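PDB 2W40: glycerol kinase, putative from Plasmodium falciparum, which probably catalyses the ATP-dependent phosphorylation of glycerol to sn-glycerol 3-phosphate, the single step of the glycerol kinase pathway of glycerol degradation. Local coordinates for residues 42-47 and 98-103; 82-87 and 103-108; 86-91 and 141-146. All coordinates share one frame; numbering follows the deposited sequence.

Contact 1 of 3, residues 42-47 and 98-103; sequences PGWYEH and PLYNAI. With EDO (1,2-ethanediol), chain B; EDO (1,2-ethanediol), chain D.
Residues 46-47 and 102-103 form a two-pair antiparallel bridge, with the CA atoms of Glu-46 and Ile-103 4.7 Å apart in the non-hydrogen-bonded pair, while the two touching chain parts diverge by 110° end to end. His-47 and Ala-102 make the hydrogen-bonded pair: His-47 N donates to Ala-102 O over 3.1 Å, the donor lying above the carbonyl plane, and Ala-102 N returns a bond to His-47 O at 2.9 Å, nearly along the C=O axis. The polar work is done by Glu-46. Its CG is anti to the carbonyl carbon and the chain runs extended, which brings the carboxylate to the hydroxyl end of Tyr-100, OE2 at the ring edge near its plane and the carboxylate plane turned 73° from the ring. Glu-46 OE2 accepts the Tyr-100 OH proton through its syn lone pair at 2.7 Å and also forms a salt bridge with Arg-109. Tyr-100 OH in turn accepts from Arg-109 NH1 and, at 2.6 Å, from O1 of one ethanediol (chain D), whose O2 donates to Glu-46 OE1 at 2.7 Å. This diol, probably from the crystallisation liquor, thus spans the Tyr-100 hydroxyl and the second carboxylate oxygen of Glu-46. The Trp-44 ring borders the cluster, its CZ3 3.4 Å from Tyr-100 OH, and takes a cation-pi contact from Arg-109. Tyr-45 turns its hydroxyl to Gln-37, which also bonds His-47 NE2. Glu-46 and Ile-103 share one face of the bridge, where Ile-103 meets Lys-142 and Leu-146 of helix 140-149; on the other, with Ala-102, His-47 packs against Ile-52 of helix 49-70.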
# COMPACT_ATOMS: atom_id res chain seq x y z
N PRO C 42 -14.53 9.21 -1.87
CA PRO C 42 -13.73 8.68 -2.97
C PRO C 42 -14.04 9.38 -4.30
O PRO C 42 -15.20 9.52 -4.72
CB PRO C 42 -14.06 7.18 -3.00
CG PRO C 42 -14.39 6.94 -1.61
CD PRO C 42 -15.19 8.10 -1.14
N GLY C 43 -12.98 9.96 -4.87
CA GLY C 43 -13.14 10.61 -6.17
C GLY C 43 -13.40 12.12 -6.08
O GLY C 43 -13.10 12.83 -7.06
N TRP C 44 -13.76 12.66 -4.90
CA TRP C 44 -14.05 14.09 -4.82
C TRP C 44 -12.74 14.80 -4.51
O TRP C 44 -11.91 14.32 -3.71
CB TRP C 44 -15.01 14.35 -3.68
CG TRP C 44 -16.40 13.94 -3.99
CD1 TRP C 44 -16.80 12.91 -4.81
CD2 TRP C 44 -17.57 14.65 -3.63
NE1 TRP C 44 -18.19 12.89 -4.90
CE2 TRP C 44 -18.67 13.97 -4.22
CE3 TRP C 44 -17.82 15.79 -2.86
CZ2 TRP C 44 -19.96 14.42 -4.05
CZ3 TRP C 44 -19.14 16.19 -2.67
CH2 TRP C 44 -20.18 15.52 -3.30
N TYR C 45 -12.56 15.98 -5.13
CA TYR C 45 -11.38 16.80 -4.93
C TYR C 45 -11.83 18.24 -5.16
O TYR C 45 -12.18 18.65 -6.28
CB TYR C 45 -10.27 16.42 -5.88
CG TYR C 45 -8.87 16.70 -5.41
CD1 TYR C 45 -7.85 15.74 -5.36
CD2 TYR C 45 -8.53 18.00 -5.03
CE1 TYR C 45 -6.50 16.10 -5.03
CE2 TYR C 45 -7.24 18.38 -4.68
CZ TYR C 45 -6.21 17.42 -4.70
OH TYR C 45 -4.95 17.71 -4.37
N GLU C 46 -11.82 19.01 -4.05
CA GLU C 46 -12.24 20.38 -4.04
C GLU C 46 -11.22 21.34 -3.37
O GLU C 46 -10.38 20.96 -2.51
CB GLU C 46 -13.55 20.50 -3.27
CG GLU C 46 -14.68 19.69 -3.85
CD GLU C 46 -16.05 19.74 -3.13
OE1 GLU C 46 -16.21 20.40 -2.10
OE2 GLU C 46 -16.95 19.04 -3.63
N HIS C 47 -11.33 22.61 -3.77
CA HIS C 47 -10.61 23.71 -3.09
C HIS C 47 -11.67 24.74 -2.62
O HIS C 47 -12.68 24.96 -3.27
CB HIS C 47 -9.66 24.42 -4.04
CG HIS C 47 -8.48 23.59 -4.51
ND1 HIS C 47 -7.87 23.81 -5.73
CD2 HIS C 47 -7.80 22.57 -3.93
CE1 HIS C 47 -6.89 22.94 -5.90
NE2 HIS C 47 -6.82 22.17 -4.82
N PRO C 98 -19.14 32.46 -4.34
CA PRO C 98 -19.14 31.13 -4.94
C PRO C 98 -20.42 30.40 -4.62
O PRO C 98 -20.88 30.48 -3.49
CB PRO C 98 -17.94 30.41 -4.29
CG PRO C 98 -17.09 31.47 -3.86
CD PRO C 98 -17.95 32.63 -3.46
N LEU C 99 -20.94 29.67 -5.60
CA LEU C 99 -22.15 28.91 -5.37
C LEU C 99 -21.80 27.50 -4.91
O LEU C 99 -22.71 26.75 -4.54
CB LEU C 99 -23.00 28.96 -6.64
CG LEU C 99 -23.51 30.34 -7.07
CD1 LEU C 99 -24.10 30.16 -8.41
CD2 LEU C 99 -24.60 30.84 -6.19
N TYR C 100 -20.52 27.11 -5.04
CA TYR C 100 -20.01 25.85 -4.62
C TYR C 100 -18.51 25.97 -4.54
O TYR C 100 -17.97 26.88 -5.09
CB TYR C 100 -20.42 24.78 -5.64
CG TYR C 100 -20.18 23.34 -5.11
CD1 TYR C 100 -21.10 22.74 -4.30
CD2 TYR C 100 -19.03 22.58 -5.46
CE1 TYR C 100 -20.86 21.44 -3.76
CE2 TYR C 100 -18.82 21.32 -5.01
CZ TYR C 100 -19.73 20.71 -4.17
OH TYR C 100 -19.58 19.44 -3.62
N ASN C 101 -17.84 25.04 -3.86
CA ASN C 101 -16.37 24.98 -3.90
C ASN C 101 -15.84 24.89 -5.32
O ASN C 101 -16.53 24.47 -6.23
CB ASN C 101 -15.82 23.81 -3.12
CG ASN C 101 -15.71 24.04 -1.58
OD1 ASN C 101 -15.66 23.03 -0.79
ND2 ASN C 101 -15.75 25.23 -1.14
N ALA C 102 -14.56 25.19 -5.50
CA ALA C 102 -13.90 24.80 -6.74
C ALA C 102 -13.91 23.24 -6.80
O ALA C 102 -13.56 22.60 -5.86
CB ALA C 102 -12.46 25.36 -6.81
N ILE C 103 -14.22 22.66 -7.98
CA ILE C 103 -14.03 21.28 -8.26
C ILE C 103 -12.77 21.15 -9.12
O ILE C 103 -12.66 21.74 -10.21
CB ILE C 103 -15.21 20.62 -8.99
CG1 ILE C 103 -16.50 20.72 -8.10
CG2 ILE C 103 -14.90 19.12 -9.22
CD1 ILE C 103 -17.78 20.19 -8.74
C1 EDO B . -10.38 12.31 -4.52
O1 EDO B . -10.67 11.00 -3.70
C2 EDO B . -9.63 12.49 -5.92
O2 EDO B . -10.09 12.41 -7.35
C1 EDO D . -20.90 19.44 -0.72
O1 EDO D . -21.48 18.71 -1.93
C2 EDO D . -19.40 19.71 -0.29
O2 EDO D . -18.63 20.87 -0.89

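Contact 2 of 3, residues 82-87 and 103-108; sequences TNQRET and IVWLDT. With EDO (1,2-ethanediol), chain B.
The indole of Trp-105 has Leu-106 CG over one face, 3.5 Å above the plane and offset toward the rim, while two oxygens, Thr-87 OG1 and Gln-84 OE1, lie in plane at its edge; the indole NE1 is hydrogen-bonded to Thr-13. A second flat group, the guanidinium of Arg-85, carries Glu-86 OE2 above one face, toward the rim; Arg-85 forms its salt bridge with Glu-308, and Glu-86 with Arg-189. The backbone points the Trp-105 side chain at 82-87, so that CB lies 3.5 Å from Glu-86 OE1; with CG in the crowded position (chi1 63°) the ring then sets its CD1 edge 3.5 Å from Thr-87 OG1. Thr-87 OG1 is the polar hinge: it accepts from Trp-105 N at 3.1 Å (145° at the hydrogen) and donates to Gln-84 OE1 at 2.7 Å, from above the amide carbonyl plane. The backbone at 85-87 closes a gamma turn about Glu-86, with Thr-87 N bonded to Arg-85 O at 2.7 Å, whereas residues 104-107 make a type I beta turn. Bound glycerol takes a hydrogen bond from Arg-85 N on its O2 and is hydrogen-bonded through O3 to Glu-86 OE1, placing this bend at the substrate site. Arg-85 O and Glu-86 OE1, two acceptors, lie 2.9 Å apart, so the buried carboxylate probably depends on Arg-189 and glycerol to offset that repulsion, while the directed Trp-105 to Thr-87 to Gln-84 chain fixes the hydroxyl's rotation.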
# COMPACT_ATOMS: atom_id res chain seq x y z
N THR C 82 -0.94 32.89 -13.76
CA THR C 82 -1.01 31.53 -14.25
C THR C 82 -1.57 30.63 -13.20
O THR C 82 -1.59 30.99 -12.02
CB THR C 82 0.41 31.09 -14.78
OG1 THR C 82 0.25 29.91 -15.54
CG2 THR C 82 1.44 30.94 -13.68
N ASN C 83 -2.07 29.48 -13.61
CA ASN C 83 -2.94 28.73 -12.70
C ASN C 83 -3.12 27.29 -13.09
O ASN C 83 -3.01 26.94 -14.25
CB ASN C 83 -4.36 29.34 -12.80
CG ASN C 83 -4.90 29.30 -14.26
OD1 ASN C 83 -4.43 30.08 -15.13
ND2 ASN C 83 -5.98 28.44 -14.53
N GLN C 84 -3.38 26.47 -12.08
CA GLN C 84 -3.88 25.13 -12.25
C GLN C 84 -5.11 25.21 -13.20
O GLN C 84 -6.04 26.04 -12.97
CB GLN C 84 -4.32 24.57 -10.87
CG GLN C 84 -5.22 25.46 -10.05
CD GLN C 84 -6.07 24.73 -9.00
OE1 GLN C 84 -6.46 23.58 -9.20
NE2 GLN C 84 -6.44 25.45 -7.94
N ARG C 85 -5.08 24.42 -14.24
CA ARG C 85 -6.07 24.44 -15.29
C ARG C 85 -7.29 23.54 -14.85
O ARG C 85 -7.16 22.81 -13.85
CB ARG C 85 -5.45 23.98 -16.56
CG ARG C 85 -4.27 24.86 -17.03
CD ARG C 85 -3.45 24.27 -18.23
NE ARG C 85 -2.97 22.97 -17.83
CZ ARG C 85 -2.51 22.04 -18.66
NH1 ARG C 85 -2.33 22.32 -19.95
NH2 ARG C 85 -2.30 20.80 -18.23
N GLU C 86 -8.37 23.57 -15.65
CA GLU C 86 -9.55 22.71 -15.59
C GLU C 86 -10.43 22.94 -14.35
O GLU C 86 -11.63 22.88 -14.42
CB GLU C 86 -9.24 21.25 -15.73
CG GLU C 86 -8.57 20.83 -17.06
CD GLU C 86 -7.04 20.85 -17.04
OE1 GLU C 86 -6.45 20.86 -15.93
OE2 GLU C 86 -6.41 20.82 -18.13
N THR C 87 -9.80 23.15 -13.23
CA THR C 87 -10.47 23.45 -11.97
C THR C 87 -11.47 24.57 -12.26
O THR C 87 -11.16 25.55 -12.93
CB THR C 87 -9.44 23.91 -10.95
OG1 THR C 87 -8.56 22.79 -10.69
CG2 THR C 87 -10.13 24.38 -9.64
N ILE C 103 -14.22 22.66 -7.98
CA ILE C 103 -14.03 21.28 -8.26
C ILE C 103 -12.77 21.15 -9.12
O ILE C 103 -12.66 21.74 -10.21
CB ILE C 103 -15.21 20.62 -8.99
CG1 ILE C 103 -16.50 20.72 -8.10
CG2 ILE C 103 -14.90 19.12 -9.22
CD1 ILE C 103 -17.78 20.19 -8.74
N VAL C 104 -11.77 20.46 -8.52
CA VAL C 104 -10.38 20.49 -9.03
C VAL C 104 -10.28 19.57 -10.23
O VAL C 104 -11.08 18.59 -10.41
CB VAL C 104 -9.38 20.17 -7.87
CG1 VAL C 104 -7.93 20.25 -8.25
CG2 VAL C 104 -9.59 21.16 -6.70
N TRP C 105 -9.25 19.81 -11.02
CA TRP C 105 -8.94 18.95 -12.21
C TRP C 105 -8.87 17.46 -11.82
O TRP C 105 -9.10 16.62 -12.62
CB TRP C 105 -7.71 19.52 -12.93
CG TRP C 105 -6.45 19.52 -12.15
CD1 TRP C 105 -5.99 20.54 -11.39
CD2 TRP C 105 -5.42 18.50 -12.13
NE1 TRP C 105 -4.73 20.23 -10.88
CE2 TRP C 105 -4.36 18.99 -11.31
CE3 TRP C 105 -5.24 17.27 -12.81
CZ2 TRP C 105 -3.16 18.20 -11.08
CZ3 TRP C 105 -4.08 16.55 -12.61
CH2 TRP C 105 -3.06 17.02 -11.74
N LEU C 106 -8.29 17.19 -10.67
CA LEU C 106 -8.11 15.83 -10.11
C LEU C 106 -9.40 15.11 -9.65
O LEU C 106 -9.37 13.89 -9.41
CB LEU C 106 -7.12 15.86 -8.95
CG LEU C 106 -5.63 15.95 -9.29
CD1 LEU C 106 -4.79 16.31 -8.01
CD2 LEU C 106 -5.13 14.59 -9.99
N ASP C 107 -10.51 15.84 -9.57
CA ASP C 107 -11.78 15.27 -9.14
C ASP C 107 -12.24 14.29 -10.22
O ASP C 107 -12.16 14.57 -11.39
CB ASP C 107 -12.83 16.40 -8.97
CG ASP C 107 -14.15 15.95 -8.38
OD1 ASP C 107 -14.38 16.16 -7.16
OD2 ASP C 107 -14.90 15.37 -9.19
N THR C 108 -12.80 13.19 -9.77
CA THR C 108 -13.32 12.18 -10.71
C THR C 108 -14.75 11.72 -10.44
O THR C 108 -15.16 10.63 -10.91
CB THR C 108 -12.40 10.92 -10.67
OG1 THR C 108 -12.26 10.41 -9.34
CG2 THR C 108 -11.04 11.21 -11.27
C1 EDO B . -10.38 12.31 -4.52
O1 EDO B . -10.67 11.00 -3.70
C2 EDO B . -9.63 12.49 -5.92
O2 EDO B . -10.09 12.41 -7.35

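Contact 3 of 3, residues 86-91 and 141-146; sequences ETVIIW and FKILWL
Strand 88-91 runs beside helix 141-146 with axes 9.2 Å apart at closest and a crossing angle of -38°, and the packing is closest at two points. At the first, Val-88 spreads its methyls over successive helix residues: CG1 touches Lys-142 CB at 3.9 Å, and CG2, anti to the backbone N, meets Ile-143 CG1 at 3.9 Å, the two side chains crossing at about a right angle. At the second, Ile-90 CD1 reaches Leu-146 CD1 at 3.8 Å as these side chains slide past each other in opposite directions. Between the two the fit is looser, with Ile-90 CD1 4.3 Å from Ile-143 CG2. All five touching residues are buried, so the looser part is not a solvent-facing one, although a bound ethanediol, probably from the crystallisation liquor, lies about 3 Å from the Val-88 side chain. Ile-164 of strand 162-166 adds to the packing on Val-88 and Ile-143. Lys-142 offers only its CB to the strand; beyond it the chain bends at chi2, chi3 and chi4 to take NZ to the carbonyl oxygens of Thr-136 and Val-104. Cohesion across the interface thus rests on aliphatic contacts, chiefly of branched side chains, while the one buried amine is satisfied by backbone oxygens outside it.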
# COMPACT_ATOMS: atom_id res chain seq x y z
N GLU C 86 -8.37 23.57 -15.65
CA GLU C 86 -9.55 22.71 -15.59
C GLU C 86 -10.43 22.94 -14.35
O GLU C 86 -11.63 22.88 -14.42
CB GLU C 86 -9.24 21.25 -15.73
CG GLU C 86 -8.57 20.83 -17.06
CD GLU C 86 -7.04 20.85 -17.04
OE1 GLU C 86 -6.45 20.86 -15.93
OE2 GLU C 86 -6.41 20.82 -18.13
N THR C 87 -9.80 23.15 -13.23
CA THR C 87 -10.47 23.45 -11.97
C THR C 87 -11.47 24.57 -12.26
O THR C 87 -11.16 25.55 -12.93
CB THR C 87 -9.44 23.91 -10.95
OG1 THR C 87 -8.56 22.79 -10.69
CG2 THR C 87 -10.13 24.38 -9.64
N VAL C 88 -12.69 24.38 -11.73
CA VAL C 88 -13.83 25.26 -12.12
C VAL C 88 -14.58 25.72 -10.86
O VAL C 88 -14.81 24.94 -9.90
CB VAL C 88 -14.74 24.65 -13.23
CG1 VAL C 88 -15.42 23.41 -12.69
CG2 VAL C 88 -15.73 25.68 -13.77
N ILE C 89 -14.97 26.98 -10.93
CA ILE C 89 -15.82 27.64 -9.88
C ILE C 89 -16.98 28.32 -10.67
O ILE C 89 -16.79 28.92 -11.72
CB ILE C 89 -15.06 28.68 -9.03
CG1 ILE C 89 -13.81 28.08 -8.37
CG2 ILE C 89 -15.96 29.31 -7.91
CD1 ILE C 89 -12.79 29.22 -8.26
N ILE C 90 -18.16 28.22 -10.08
CA ILE C 90 -19.35 28.94 -10.57
C ILE C 90 -19.74 29.89 -9.39
O ILE C 90 -19.90 29.47 -8.20
CB ILE C 90 -20.53 28.03 -10.99
CG1 ILE C 90 -20.04 27.01 -12.02
CG2 ILE C 90 -21.74 28.83 -11.53
CD1 ILE C 90 -21.09 26.00 -12.54
N TRP C 91 -19.82 31.17 -9.72
CA TRP C 91 -20.11 32.17 -8.70
C TRP C 91 -21.19 33.16 -9.14
O TRP C 91 -21.56 33.23 -10.28
CB TRP C 91 -18.88 32.96 -8.27
CG TRP C 91 -18.13 33.77 -9.30
CD1 TRP C 91 -18.26 35.11 -9.55
CD2 TRP C 91 -17.03 33.33 -10.16
NE1 TRP C 91 -17.40 35.51 -10.51
CE2 TRP C 91 -16.59 34.46 -10.90
CE3 TRP C 91 -16.43 32.10 -10.40
CZ2 TRP C 91 -15.52 34.39 -11.80
CZ3 TRP C 91 -15.34 32.03 -11.30
CH2 TRP C 91 -14.90 33.16 -11.99
N PHE C 141 -17.62 18.46 -17.67
CA PHE C 141 -18.49 17.50 -16.88
C PHE C 141 -18.66 17.88 -15.45
O PHE C 141 -19.68 17.57 -14.84
CB PHE C 141 -17.99 16.05 -16.96
CG PHE C 141 -18.35 15.36 -18.26
CD1 PHE C 141 -19.55 14.68 -18.35
CD2 PHE C 141 -17.52 15.38 -19.35
CE1 PHE C 141 -19.97 14.04 -19.50
CE2 PHE C 141 -17.93 14.73 -20.52
CZ PHE C 141 -19.17 14.06 -20.59
N LYS C 142 -17.69 18.62 -14.91
CA LYS C 142 -17.86 19.24 -13.56
C LYS C 142 -18.94 20.31 -13.54
O LYS C 142 -19.73 20.39 -12.59
CB LYS C 142 -16.50 19.73 -13.13
CG LYS C 142 -15.70 18.48 -12.92
CD LYS C 142 -14.55 18.42 -13.79
CE LYS C 142 -13.29 18.76 -13.15
NZ LYS C 142 -12.49 17.55 -13.02
N ILE C 143 -19.00 21.09 -14.59
CA ILE C 143 -19.99 22.12 -14.66
C ILE C 143 -21.36 21.40 -14.74
O ILE C 143 -22.32 21.80 -14.10
CB ILE C 143 -19.76 22.95 -15.92
CG1 ILE C 143 -18.44 23.82 -15.81
CG2 ILE C 143 -20.98 23.86 -16.22
CD1 ILE C 143 -17.85 24.37 -17.22
N LEU C 144 -21.45 20.39 -15.64
CA LEU C 144 -22.66 19.61 -15.77
C LEU C 144 -23.11 19.00 -14.44
O LEU C 144 -24.29 19.08 -14.04
CB LEU C 144 -22.51 18.55 -16.82
CG LEU C 144 -23.76 17.63 -17.07
CD1 LEU C 144 -25.00 18.41 -17.48
CD2 LEU C 144 -23.37 16.55 -18.12
N TRP C 145 -22.21 18.42 -13.72
CA TRP C 145 -22.53 17.87 -12.44
C TRP C 145 -23.13 18.92 -11.51
O TRP C 145 -24.14 18.68 -10.82
CB TRP C 145 -21.29 17.28 -11.78
CG TRP C 145 -21.58 16.54 -10.51
CD1 TRP C 145 -21.84 15.19 -10.39
CD2 TRP C 145 -21.64 17.06 -9.19
NE1 TRP C 145 -22.02 14.89 -9.07
CE2 TRP C 145 -21.95 16.00 -8.33
CE3 TRP C 145 -21.50 18.35 -8.66
CZ2 TRP C 145 -22.05 16.17 -6.96
CZ3 TRP C 145 -21.61 18.51 -7.30
CH2 TRP C 145 -21.94 17.43 -6.48
N LEU C 146 -22.52 20.10 -11.46
CA LEU C 146 -23.00 21.23 -10.61
C LEU C 146 -24.44 21.62 -10.98
O LEU C 146 -25.29 21.79 -10.12
CB LEU C 146 -22.04 22.42 -10.67
CG LEU C 146 -20.76 22.16 -9.88
CD1 LEU C 146 -19.71 23.24 -10.33
CD2 LEU C 146 -21.06 22.16 -8.39

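Overall arrangement
The three contacts lie in the N-terminal FGGY domain, their centres 9 to 10 Å apart, and are threaded together by the chain from 98 to 108. Ile-103, common to contacts 1 and 2, ties strand 102-103 to contact 3 through Ile-103 N and Val-88 O, 3.0 Å apart. Contacts 1 and 2 are joined by Tyr-45 N and Asp-107 OD1 at 2.7 Å, and an ethanediol (chain B) bridges Gly-43 N and Leu-106 O. Glu-86, shared by contacts 2 and 3, has its side chain about 3 Å from glycerol; those of His-47 and Lys-142 are about 9 Å away. Trp-105 comes about 4 Å, side chain to side chain, from Thr-270, which binds ADP in another crystal structure of this protein.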